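Local coordinates for protein DNA polymerase beta (Leishmania infantum, PDB 4P4M) that catalyses template-directed addition of deoxynucleotides to DNA as a family X polymerase, and probably acts in base excision repair, at residues Ile151-Pro156 with Val266-Arg271; Gly314-Gly319 with Asp347-Lys352; Glu173-Asp178 with Gly221-Phe226; Ser186-His191 with Ala371-Arg376. One frame throughout, in Å; residues are numbered along the deposited sequence.

Contact 1. Residues Ile151-Pro156 with Val266-Arg271; sequences INEKIP and VYKARR. With nucleotides of chain B.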
# COMPACT_ATOMS: atom_id res chain seq x y z
N ILE A 151 -14.13 -7.36 3.90
CA ILE A 151 -13.24 -6.24 4.20
C ILE A 151 -13.23 -5.87 5.69
O ILE A 151 -12.22 -5.41 6.22
CB ILE A 151 -13.56 -5.01 3.32
CG1 ILE A 151 -13.10 -5.26 1.87
CG2 ILE A 151 -12.88 -3.74 3.87
CD1 ILE A 151 -13.62 -4.23 0.88
N ASN A 152 -14.34 -6.11 6.39
CA ASN A 152 -14.39 -5.82 7.82
C ASN A 152 -13.85 -6.93 8.72
O ASN A 152 -13.91 -6.82 9.94
CB ASN A 152 -15.81 -5.45 8.24
CG ASN A 152 -16.28 -4.15 7.63
OD1 ASN A 152 -15.48 -3.27 7.32
ND2 ASN A 152 -17.59 -4.03 7.44
N GLU A 153 -13.33 -8.00 8.13
CA GLU A 153 -12.76 -9.10 8.93
C GLU A 153 -11.23 -8.97 8.96
O GLU A 153 -10.62 -8.68 7.95
CB GLU A 153 -13.17 -10.45 8.34
CG GLU A 153 -14.69 -10.69 8.36
CD GLU A 153 -15.23 -10.84 9.78
OE1 GLU A 153 -14.65 -11.64 10.54
OE2 GLU A 153 -16.21 -10.14 10.14
N LYS A 154 -10.61 -9.17 10.13
CA LYS A 154 -9.16 -9.07 10.21
C LYS A 154 -8.48 -10.38 9.81
O LYS A 154 -9.06 -11.45 9.92
CB LYS A 154 -8.71 -8.59 11.60
CG LYS A 154 -9.44 -9.21 12.79
CD LYS A 154 -9.20 -8.37 14.05
CE LYS A 154 -9.93 -8.93 15.27
NZ LYS A 154 -9.35 -10.21 15.76
N ILE A 155 -7.25 -10.27 9.31
CA ILE A 155 -6.46 -11.42 8.87
C ILE A 155 -5.56 -11.93 10.01
O ILE A 155 -4.71 -11.18 10.50
CB ILE A 155 -5.52 -11.03 7.70
CG1 ILE A 155 -6.28 -10.22 6.63
CG2 ILE A 155 -4.86 -12.28 7.11
CD1 ILE A 155 -5.38 -9.69 5.50
N PRO A 156 -5.72 -13.20 10.43
CA PRO A 156 -4.82 -13.75 11.45
C PRO A 156 -3.41 -13.90 10.90
O PRO A 156 -3.24 -14.20 9.71
CB PRO A 156 -5.40 -15.15 11.72
CG PRO A 156 -6.72 -15.21 11.02
CD PRO A 156 -6.65 -14.20 9.90
N VAL A 266 -12.02 -23.16 2.89
CA VAL A 266 -12.27 -22.07 1.95
C VAL A 266 -11.94 -20.72 2.61
O VAL A 266 -12.32 -20.48 3.76
CB VAL A 266 -13.74 -22.07 1.47
CG1 VAL A 266 -14.05 -20.85 0.63
CG2 VAL A 266 -14.06 -23.35 0.70
N TYR A 267 -11.23 -19.85 1.90
CA TYR A 267 -10.75 -18.59 2.49
C TYR A 267 -11.58 -17.37 2.11
O TYR A 267 -12.22 -17.34 1.05
CB TYR A 267 -9.28 -18.32 2.07
CG TYR A 267 -8.28 -19.32 2.59
CD1 TYR A 267 -7.65 -19.13 3.82
CD2 TYR A 267 -7.97 -20.46 1.86
CE1 TYR A 267 -6.72 -20.07 4.29
CE2 TYR A 267 -7.06 -21.39 2.33
CZ TYR A 267 -6.44 -21.20 3.54
OH TYR A 267 -5.54 -22.13 3.98
N LYS A 268 -11.56 -16.35 2.98
CA LYS A 268 -12.13 -15.04 2.67
C LYS A 268 -11.24 -14.30 1.67
O LYS A 268 -10.01 -14.45 1.69
CB LYS A 268 -12.18 -14.19 3.95
CG LYS A 268 -13.12 -14.70 5.06
CD LYS A 268 -13.04 -13.76 6.27
CE LYS A 268 -13.99 -14.15 7.40
NZ LYS A 268 -13.51 -15.33 8.17
N ALA A 269 -11.84 -13.47 0.82
CA ALA A 269 -11.05 -12.52 0.03
C ALA A 269 -10.49 -11.42 0.94
O ALA A 269 -11.17 -10.95 1.86
CB ALA A 269 -11.90 -11.93 -1.10
N ARG A 270 -9.24 -11.01 0.69
CA ARG A 270 -8.55 -10.02 1.52
C ARG A 270 -8.11 -8.82 0.69
O ARG A 270 -7.84 -8.95 -0.51
CB ARG A 270 -7.28 -10.62 2.15
CG ARG A 270 -7.47 -11.94 2.90
CD ARG A 270 -8.52 -11.82 4.02
NE ARG A 270 -8.42 -12.91 5.00
CZ ARG A 270 -9.05 -12.89 6.18
NH1 ARG A 270 -9.82 -11.85 6.49
NH2 ARG A 270 -8.92 -13.90 7.04
N ARG A 271 -8.00 -7.65 1.33
CA ARG A 271 -7.41 -6.49 0.68
C ARG A 271 -5.90 -6.69 0.49
O ARG A 271 -5.18 -6.93 1.46
CB ARG A 271 -7.68 -5.20 1.45
CG ARG A 271 -9.14 -4.78 1.37
CD ARG A 271 -9.37 -3.38 1.96
NE ARG A 271 -9.00 -3.29 3.37
CZ ARG A 271 -7.98 -2.58 3.83
NH1 ARG A 271 -7.22 -1.87 3.01
NH2 ARG A 271 -7.72 -2.56 5.13
P DA B 5 -6.52 1.61 1.94
OP1 DA B 5 -6.72 0.19 1.59
OP2 DA B 5 -6.70 2.05 3.33
O5' DA B 5 -5.08 2.02 1.41
C5' DA B 5 -3.91 1.52 1.99
C4' DA B 5 -2.72 1.98 1.17
O4' DA B 5 -2.76 3.42 1.01
C3' DA B 5 -1.40 1.69 1.87
O3' DA B 5 -0.34 1.65 0.91
C2' DA B 5 -1.34 2.89 2.81
C1' DA B 5 -1.76 4.00 1.84
N9 DA B 5 -2.25 5.26 2.42
C8 DA B 5 -3.48 5.55 2.93
N7 DA B 5 -3.62 6.79 3.33
C5 DA B 5 -2.39 7.38 3.05
C6 DA B 5 -1.88 8.68 3.23
N6 DA B 5 -2.57 9.70 3.77
N1 DA B 5 -0.61 8.92 2.83
C2 DA B 5 0.09 7.91 2.30
N3 DA B 5 -0.29 6.65 2.08
C4 DA B 5 -1.55 6.44 2.48
O HOH W 1 -9.91 -4.74 5.28
O HOH W 2 -10.41 -9.36 4.99
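Two arginines of Val266-Arg271 carry this contact, each lying against an isoleucine of Ile151-Pro156 and each joined to that segment's backbone through a water. Arg270 sets out with CG anti to its carbonyl carbon and folds at chi2 (-57°), which carries the guanidinium between Ile155 and the base of Lys268. One face of the group receives Ile155 CG1, 3.6 Å above the plane and offset toward the rim, while Lys268 CB sits over the centre of the opposite face. Arg270 gives an N-H of NH1 to water 2 at 3.0 Å, in the guanidinium plane, and the same water donates to Glu153 O. Its NE forms a salt bridge with Glu159. Lys268 stays extended to CE, where it meets Glu153 CG at 3.7 Å; the charged ends, Glu153 OE1 and Lys268 NZ, remain 4.5 Å apart, beyond a salt bridge. Arg271 bends at chi3 (-60°), crossing Ile151 at roughly right angles, with NE 3.9 Å from Ile151 CG2. That NE donates to water 1 at 2.6 Å, which donates to Ile151 O. At the guanidinium edge, Arg271 NH1 lies 2.6 Å from OP1 of DA5 of chain B, and a long, weak ion pair with the magnesium ligand Asp196 puts it beside the active site. The contact joins the end of helix 148-151, the turn after it and strand 155-156 to strand 270-277, with Met247 of strand 243-248 touching both Ile151 and Arg271.

Contact 2. Residues Gly314-Gly319 with Asp347-Lys352; sequences GLFKLG and DELEDK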
# COMPACT_ATOMS: atom_id res chain seq x y z
N GLY A 314 13.55 7.69 -0.80
CA GLY A 314 14.88 7.97 -0.28
C GLY A 314 14.92 8.96 0.87
O GLY A 314 13.88 9.45 1.31
N LEU A 315 16.13 9.22 1.35
CA LEU A 315 16.39 10.27 2.35
C LEU A 315 17.19 11.35 1.62
O LEU A 315 18.28 11.07 1.11
CB LEU A 315 17.21 9.70 3.52
CG LEU A 315 17.69 10.66 4.62
CD1 LEU A 315 16.50 11.27 5.39
CD2 LEU A 315 18.65 9.97 5.59
N PHE A 316 16.65 12.57 1.55
CA PHE A 316 17.24 13.62 0.70
C PHE A 316 17.62 14.85 1.54
O PHE A 316 16.81 15.37 2.29
CB PHE A 316 16.25 14.03 -0.41
CG PHE A 316 15.78 12.87 -1.25
CD1 PHE A 316 16.53 12.43 -2.33
CD2 PHE A 316 14.59 12.20 -0.94
CE1 PHE A 316 16.11 11.35 -3.10
CE2 PHE A 316 14.16 11.12 -1.70
CZ PHE A 316 14.92 10.69 -2.79
N LYS A 317 18.88 15.29 1.41
CA LYS A 317 19.37 16.40 2.22
C LYS A 317 19.15 17.72 1.48
O LYS A 317 19.85 18.02 0.52
CB LYS A 317 20.87 16.22 2.54
CG LYS A 317 21.40 17.18 3.64
CD LYS A 317 22.85 16.84 3.98
CE LYS A 317 23.45 17.82 4.98
NZ LYS A 317 22.74 17.80 6.26
N LEU A 318 18.16 18.48 1.95
CA LEU A 318 17.73 19.69 1.25
C LEU A 318 18.56 20.91 1.63
O LEU A 318 18.73 21.83 0.83
CB LEU A 318 16.24 19.97 1.49
CG LEU A 318 15.25 18.84 1.15
CD1 LEU A 318 13.81 19.29 1.39
CD2 LEU A 318 15.43 18.35 -0.28
N GLY A 319 19.06 20.93 2.87
CA GLY A 319 19.85 22.05 3.36
C GLY A 319 19.07 22.95 4.31
O GLY A 319 18.28 22.47 5.12
N ASP A 347 16.30 14.54 -11.39
CA ASP A 347 17.73 14.69 -11.15
C ASP A 347 18.09 15.69 -10.04
O ASP A 347 19.01 15.45 -9.24
CB ASP A 347 18.46 15.07 -12.44
CG ASP A 347 18.66 13.88 -13.37
OD1 ASP A 347 18.39 12.72 -12.97
OD2 ASP A 347 19.11 14.11 -14.51
N GLU A 348 17.39 16.82 -9.99
CA GLU A 348 17.69 17.85 -9.00
C GLU A 348 17.49 17.34 -7.56
O GLU A 348 18.22 17.73 -6.65
CB GLU A 348 16.83 19.09 -9.25
CG GLU A 348 17.31 20.32 -8.50
CD GLU A 348 16.91 21.62 -9.19
OE1 GLU A 348 16.28 21.55 -10.26
OE2 GLU A 348 17.24 22.70 -8.66
N LEU A 349 16.52 16.45 -7.38
CA LEU A 349 16.28 15.83 -6.08
C LEU A 349 17.20 14.63 -5.86
O LEU A 349 17.76 14.43 -4.77
CB LEU A 349 14.80 15.44 -5.97
CG LEU A 349 14.32 14.79 -4.67
CD1 LEU A 349 14.67 15.66 -3.45
CD2 LEU A 349 12.81 14.54 -4.73
N GLU A 350 17.39 13.82 -6.90
CA GLU A 350 18.30 12.68 -6.80
C GLU A 350 19.70 13.11 -6.36
O GLU A 350 20.36 12.40 -5.61
CB GLU A 350 18.33 11.90 -8.13
CG GLU A 350 19.20 10.65 -8.13
CD GLU A 350 18.74 9.56 -7.15
OE1 GLU A 350 17.51 9.38 -6.95
OE2 GLU A 350 19.62 8.88 -6.59
N ASP A 351 20.15 14.28 -6.82
CA ASP A 351 21.46 14.81 -6.43
C ASP A 351 21.59 15.03 -4.92
O ASP A 351 22.70 15.08 -4.39
CB ASP A 351 21.75 16.14 -7.14
CG ASP A 351 22.05 15.97 -8.62
OD1 ASP A 351 22.46 14.87 -9.03
OD2 ASP A 351 21.88 16.96 -9.37
N LYS A 352 20.45 15.17 -4.24
CA LYS A 352 20.43 15.40 -2.79
C LYS A 352 20.41 14.11 -1.97
O LYS A 352 20.44 14.15 -0.74
CB LYS A 352 19.21 16.23 -2.39
CG LYS A 352 19.02 17.53 -3.17
CD LYS A 352 20.09 18.54 -2.83
CE LYS A 352 19.72 19.94 -3.31
NZ LYS A 352 19.84 20.06 -4.78
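Phe316 points from strand 315-317 toward helix 347-350. CB lies 3.8 Å from Leu349 CD1 and also approaches Lys352 CB. With CG anti to the carbonyl carbon (chi1 -55°), the ring swings beside Leu349: CG meets CD1 of that leucine at 3.7 Å, and CD1 of the phenylalanine comes within 3.4 Å of Leu349 O. Farther out, CE1 is near the same carbonyl oxygen and Leu349 CG. The tip, Phe316 CZ, ends 3.7 Å from Gly314 CA of its own segment. Leu349 CG, anti to its backbone N, stands over one ring face, 4.1 Å from the centroid and 16° off the normal, a CH-pi contact; the backbone carbon C of Lys352 lies at the ring's edge. Leu318 adds CD2, which approaches Leu349 CD1. Beside the ring, Lys317 N donates to Lys352 O at 2.9 Å in a nearly straight bond, 170° at the hydrogen, from above the carbonyl plane. Lys352 lays its methylenes on a carbonyl, CD 3.4 Å from Lys317 O. Leu309 of strand 308-310 and Pro345 also touch Phe316. The chemistry is apolar packing plus a lysine chain over a carbonyl, with one backbone hydrogen bond tying the thumb's small hairpin to Lys352.

Contact 3. Residues Glu173-Asp178 with Gly221-Phe226; sequences EVLGKD and GHFVEF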
# COMPACT_ATOMS: atom_id res chain seq x y z
N GLU A 173 7.87 -17.66 -10.19
CA GLU A 173 7.38 -18.39 -11.36
C GLU A 173 7.26 -17.52 -12.60
O GLU A 173 7.70 -17.91 -13.68
CB GLU A 173 6.01 -19.04 -11.07
CG GLU A 173 6.09 -20.30 -10.26
CD GLU A 173 4.75 -21.01 -10.16
OE1 GLU A 173 3.73 -20.46 -10.65
OE2 GLU A 173 4.71 -22.12 -9.59
N VAL A 174 6.67 -16.34 -12.46
CA VAL A 174 6.38 -15.51 -13.63
C VAL A 174 7.40 -14.39 -13.89
O VAL A 174 7.62 -14.00 -15.05
CB VAL A 174 4.92 -14.95 -13.60
CG1 VAL A 174 4.80 -13.80 -12.60
CG2 VAL A 174 4.48 -14.51 -15.00
N LEU A 175 8.05 -13.89 -12.83
CA LEU A 175 9.05 -12.82 -12.99
C LEU A 175 10.50 -13.27 -12.88
O LEU A 175 11.41 -12.59 -13.38
CB LEU A 175 8.79 -11.67 -12.00
CG LEU A 175 7.39 -11.05 -11.97
CD1 LEU A 175 7.33 -9.90 -10.97
CD2 LEU A 175 6.97 -10.57 -13.36
N GLY A 176 10.74 -14.40 -12.21
CA GLY A 176 12.08 -14.96 -12.11
C GLY A 176 12.94 -14.39 -10.99
O GLY A 176 12.48 -13.57 -10.20
N LYS A 177 14.21 -14.80 -10.94
CA LYS A 177 15.08 -14.50 -9.80
C LYS A 177 15.48 -13.03 -9.68
O LYS A 177 16.01 -12.63 -8.64
CB LYS A 177 16.35 -15.37 -9.87
CG LYS A 177 17.23 -15.05 -11.06
CD LYS A 177 18.56 -15.78 -11.00
CE LYS A 177 19.45 -15.34 -12.16
NZ LYS A 177 20.86 -15.77 -11.96
N ASP A 178 15.26 -12.22 -10.72
CA ASP A 178 15.62 -10.79 -10.63
C ASP A 178 14.70 -10.01 -9.68
O ASP A 178 15.01 -8.87 -9.32
CB ASP A 178 15.57 -10.10 -12.00
CG ASP A 178 16.74 -10.48 -12.90
OD1 ASP A 178 17.75 -10.99 -12.40
OD2 ASP A 178 16.62 -10.24 -14.12
N GLY A 221 1.87 -4.78 -13.95
CA GLY A 221 0.71 -5.24 -14.69
C GLY A 221 0.83 -6.69 -15.11
O GLY A 221 -0.16 -7.43 -15.10
N HIS A 222 2.03 -7.12 -15.50
CA HIS A 222 2.27 -8.52 -15.84
C HIS A 222 2.07 -9.44 -14.63
O HIS A 222 1.50 -10.54 -14.77
CB HIS A 222 3.68 -8.71 -16.41
CG HIS A 222 3.91 -8.00 -17.71
ND1 HIS A 222 2.92 -7.84 -18.66
CD2 HIS A 222 5.02 -7.42 -18.22
CE1 HIS A 222 3.41 -7.18 -19.70
NE2 HIS A 222 4.68 -6.92 -19.46
N PHE A 223 2.57 -9.02 -13.47
CA PHE A 223 2.42 -9.80 -12.24
C PHE A 223 0.94 -9.90 -11.84
O PHE A 223 0.44 -10.97 -11.47
CB PHE A 223 3.26 -9.15 -11.12
CG PHE A 223 3.28 -9.92 -9.81
CD1 PHE A 223 3.56 -11.28 -9.79
CD2 PHE A 223 3.05 -9.26 -8.60
CE1 PHE A 223 3.60 -11.98 -8.58
CE2 PHE A 223 3.09 -9.95 -7.40
CZ PHE A 223 3.37 -11.31 -7.39
N VAL A 224 0.23 -8.78 -11.93
CA VAL A 224 -1.21 -8.74 -11.64
C VAL A 224 -2.00 -9.67 -12.57
O VAL A 224 -2.85 -10.45 -12.10
CB VAL A 224 -1.76 -7.29 -11.69
CG1 VAL A 224 -3.29 -7.29 -11.69
CG2 VAL A 224 -1.21 -6.50 -10.49
N GLU A 225 -1.72 -9.62 -13.87
CA GLU A 225 -2.42 -10.51 -14.83
C GLU A 225 -2.20 -11.98 -14.49
O GLU A 225 -3.13 -12.80 -14.60
CB GLU A 225 -1.94 -10.25 -16.26
CG GLU A 225 -2.37 -8.91 -16.82
CD GLU A 225 -1.71 -8.60 -18.16
OE1 GLU A 225 -0.68 -9.23 -18.49
OE2 GLU A 225 -2.23 -7.73 -18.89
N PHE A 226 -0.98 -12.33 -14.08
CA PHE A 226 -0.66 -13.71 -13.71
C PHE A 226 -1.50 -14.15 -12.50
O PHE A 226 -2.11 -15.23 -12.52
CB PHE A 226 0.85 -13.85 -13.43
CG PHE A 226 1.31 -15.27 -13.25
CD1 PHE A 226 1.38 -16.14 -14.33
CD2 PHE A 226 1.71 -15.74 -12.00
CE1 PHE A 226 1.79 -17.45 -14.17
CE2 PHE A 226 2.14 -17.05 -11.83
CZ PHE A 226 2.18 -17.90 -12.92
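Val174 is the bump of this helix-to-helix contact, and the broad face of the Phe226 ring is the surface it sits on. Its CB stands over the ring centre, 3.6 Å from the centroid and only 11° off the normal, so the branch point presses straight down in a CH-pi contact. The two methyls straddle the ring: CG2 meets Phe226 CD1 at 3.6 Å, whereas CG1 leans over CD2 on the other flank. CG1 takes the crowded position between backbone N and carbonyl carbon (chi1 76°), from where it also meets the edge of the Phe223 ring, at CD1, 4.0 Å away. The methyl thus fits between the two phenylalanines, which lie three residues apart on helix 219-229 and both have CG anti to the backbone N. Beside it, Leu175 CD1 packs against Phe223 CB at 4.1 Å. At the far end of the Phe226 ring, Glu173 OE1 lies in plane at the edge, 3.8 Å from CZ, with the carboxylate turned 79° from the ring. Cys171 and Lys170, one turn earlier, extend the same packing surface. This is plain helix-helix packing at the margin of the polymerase beta palm, joining the later part of helix 157-175 to helix 219-229, away from the active site.

Contact 4. Residues Ser186-His191 with Ala371-Arg376; sequences SYRRRH and AKPENR. With D3T (2',3'-dideoxy-thymidine-5'-triphosphate), chain D.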
# COMPACT_ATOMS: atom_id res chain seq x y z
N SER A 186 1.36 -4.03 9.34
CA SER A 186 1.26 -4.48 10.73
C SER A 186 1.70 -5.93 10.94
O SER A 186 2.04 -6.33 12.05
CB SER A 186 -0.16 -4.27 11.27
OG SER A 186 -1.10 -5.00 10.49
N TYR A 187 1.70 -6.71 9.86
CA TYR A 187 2.28 -8.05 9.86
C TYR A 187 3.77 -8.03 10.21
O TYR A 187 4.22 -8.79 11.08
CB TYR A 187 2.07 -8.70 8.49
CG TYR A 187 2.81 -10.01 8.25
CD1 TYR A 187 2.38 -11.20 8.83
CD2 TYR A 187 3.92 -10.06 7.40
CE1 TYR A 187 3.04 -12.40 8.59
CE2 TYR A 187 4.58 -11.26 7.15
CZ TYR A 187 4.14 -12.42 7.75
OH TYR A 187 4.79 -13.61 7.52
N ARG A 188 4.54 -7.18 9.54
CA ARG A 188 5.97 -7.06 9.86
C ARG A 188 6.18 -6.50 11.28
O ARG A 188 7.19 -6.79 11.94
CB ARG A 188 6.72 -6.23 8.80
CG ARG A 188 8.24 -6.08 9.08
CD ARG A 188 9.04 -5.64 7.83
NE ARG A 188 10.48 -5.56 8.13
CZ ARG A 188 11.14 -4.42 8.36
NH1 ARG A 188 10.51 -3.25 8.31
NH2 ARG A 188 12.44 -4.45 8.64
N ARG A 189 5.21 -5.71 11.77
CA ARG A 189 5.23 -5.21 13.15
C ARG A 189 4.77 -6.28 14.16
O ARG A 189 4.64 -6.02 15.36
CB ARG A 189 4.40 -3.92 13.29
CG ARG A 189 4.87 -2.76 12.37
CD ARG A 189 4.48 -1.35 12.89
NE ARG A 189 3.07 -1.22 13.27
CZ ARG A 189 2.06 -1.05 12.42
NH1 ARG A 189 2.28 -1.02 11.11
NH2 ARG A 189 0.82 -0.93 12.89
N ARG A 190 4.55 -7.50 13.65
CA ARG A 190 4.22 -8.67 14.48
C ARG A 190 2.88 -8.62 15.22
O ARG A 190 2.71 -9.27 16.27
CB ARG A 190 5.37 -9.01 15.44
CG ARG A 190 6.68 -9.32 14.72
CD ARG A 190 7.83 -9.55 15.68
NE ARG A 190 7.62 -10.73 16.52
CZ ARG A 190 7.99 -11.96 16.19
NH1 ARG A 190 8.60 -12.18 15.03
NH2 ARG A 190 7.76 -12.97 17.02
N HIS A 191 1.92 -7.88 14.67
CA HIS A 191 0.57 -7.90 15.22
C HIS A 191 -0.08 -9.26 14.97
O HIS A 191 0.11 -9.86 13.91
CB HIS A 191 -0.30 -6.79 14.60
CG HIS A 191 0.12 -5.40 14.99
ND1 HIS A 191 -0.76 -4.33 14.96
CD2 HIS A 191 1.30 -4.91 15.42
CE1 HIS A 191 -0.12 -3.24 15.36
NE2 HIS A 191 1.12 -3.56 15.64
N ALA A 371 14.44 1.54 16.44
CA ALA A 371 13.30 0.81 16.99
C ALA A 371 13.00 -0.40 16.11
O ALA A 371 12.90 -0.26 14.88
CB ALA A 371 12.07 1.71 17.08
N LYS A 372 12.87 -1.58 16.71
CA LYS A 372 12.45 -2.76 15.94
C LYS A 372 11.04 -2.53 15.40
O LYS A 372 10.27 -1.77 15.98
CB LYS A 372 12.43 -4.00 16.83
CG LYS A 372 13.80 -4.44 17.37
CD LYS A 372 13.61 -5.49 18.46
CE LYS A 372 14.95 -6.07 18.92
NZ LYS A 372 15.58 -6.91 17.86
N PRO A 373 10.68 -3.18 14.27
CA PRO A 373 9.32 -3.04 13.73
C PRO A 373 8.20 -3.21 14.76
O PRO A 373 7.23 -2.45 14.76
CB PRO A 373 9.25 -4.16 12.68
CG PRO A 373 10.68 -4.23 12.17
CD PRO A 373 11.52 -4.06 13.43
N GLU A 374 8.32 -4.20 15.64
CA GLU A 374 7.29 -4.45 16.65
C GLU A 374 7.17 -3.34 17.69
O GLU A 374 6.23 -3.33 18.48
CB GLU A 374 7.55 -5.78 17.35
CG GLU A 374 8.90 -5.83 18.04
CD GLU A 374 9.32 -7.25 18.37
OE1 GLU A 374 10.26 -7.75 17.72
OE2 GLU A 374 8.70 -7.85 19.28
N ASN A 375 8.13 -2.42 17.71
CA ASN A 375 8.06 -1.27 18.60
C ASN A 375 7.78 0.04 17.86
O ASN A 375 8.13 1.13 18.32
CB ASN A 375 9.36 -1.16 19.42
CG ASN A 375 9.59 -2.37 20.31
OD1 ASN A 375 10.68 -2.95 20.34
ND2 ASN A 375 8.55 -2.77 21.03
N ARG A 376 7.14 -0.06 16.70
CA ARG A 376 6.81 1.13 15.93
C ARG A 376 5.31 1.43 15.95
O ARG A 376 4.69 1.63 14.91
CB ARG A 376 7.33 1.02 14.48
CG ARG A 376 8.85 0.95 14.39
CD ARG A 376 9.37 0.80 12.94
NE ARG A 376 10.72 0.23 12.92
CZ ARG A 376 11.33 -0.23 11.83
NH1 ARG A 376 10.71 -0.19 10.65
NH2 ARG A 376 12.56 -0.76 11.92
PA D3T D . -2.14 0.34 6.63
O1A D3T D . -2.30 -0.88 5.80
O2A D3T D . -3.21 1.38 6.41
O5' D3T D . -0.92 1.09 5.57
C5' D3T D . 0.22 0.40 5.47
C4' D3T D . 1.49 1.32 5.69
O4' D3T D . 1.36 2.54 4.94
C1' D3T D . 1.91 3.59 5.66
N1 D3T D . 0.90 4.70 5.78
C6 D3T D . -0.42 4.39 6.04
C2 D3T D . 1.33 6.08 5.66
O2 D3T D . 2.48 6.36 5.45
N3 D3T D . 0.33 7.08 5.82
C4 D3T D . -0.91 6.70 6.06
O4 D3T D . -1.84 7.67 6.20
C5 D3T D . -1.39 5.36 6.19
C5M D3T D . -2.82 5.10 6.46
C2' D3T D . 2.28 3.10 7.08
C3' D3T D . 1.59 1.76 7.17
O3A D3T D . -1.32 0.38 7.94
PB D3T D . -1.08 -1.05 8.92
O1B D3T D . -0.50 -1.97 7.90
O2B D3T D . -0.10 -0.39 9.84
O3B D3T D . -2.33 -1.58 9.64
PG D3T D . -3.59 -2.65 9.22
O1G D3T D . -3.35 -3.08 7.80
O2G D3T D . -4.82 -1.77 9.37
O3G D3T D . -3.45 -3.79 10.20
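Three arginine guanidiniums and a proline ring set the geometry here. Arg188, extended from CG to NE, places one guanidinium face over Pro373 CG, which stands 3.8 Å above the plane at its centre. The guanidinium of Arg376 is turned 72° from that of Arg188, with Pro373 CA over one of its faces and the Ala371 carbonyl at its edge. Arg376 NE and NH2 both donate to Ala371 O, in the guanidinium plane; the bond from NH2, 3.0 Å long, runs nearly along the C=O axis. Arg189 bends at chi3 (-49°), bringing Ser186 CA over one face and O2B of the bound dideoxythymidine triphosphate to its edge. Its NH1 donates to O2B at 2.8 Å (160° at the hydrogen), and NH2 adds a weak bond. Ser186 binds the same nucleotide through N to O1B and OG to O3G. Across the segments, Pro373 O packs 3.4 Å from Arg189 CG, and Glu374 CA makes a CA-H...O contact with Arg189 O. A Schellman motif ends helix 185-188, with Arg190 at positive phi. The 3.9 Å approach of Arg188 NH1 to Arg376 NH1 sets like charges together, but Glu359 forms salt bridges with both arginines and probably offsets their repulsion. Thr290 accepts from Arg188 and Arg189, tying them to helix 282-290. The salt bridge of Asp377 to Arg189, which holds the nucleotide, places the C-terminal tail in the second shell of the triphosphate site.

Contacts 1 and 4 lie close to the active site, their nearest atoms about 6 Å apart, and both depend on arginines: contact 1 reaches a DNA phosphate and contact 4 the triphosphate. Neither has a direct hydrogen bond across its segments; both pack side chains on guanidiniums, and contact 1 adds two bridging waters. Contacts 2 and 3 lie away from the annotated sites and are mainly apolar, each with a CH-pi contact, although contact 2 alone has a direct hydrogen bond between its segments. Contacts 1, 2 and 4 are partly buried, whereas contact 3 is at the surface. Strand 155-156 of contact 1 leads directly into helix 157-175, whose far end enters contact 3.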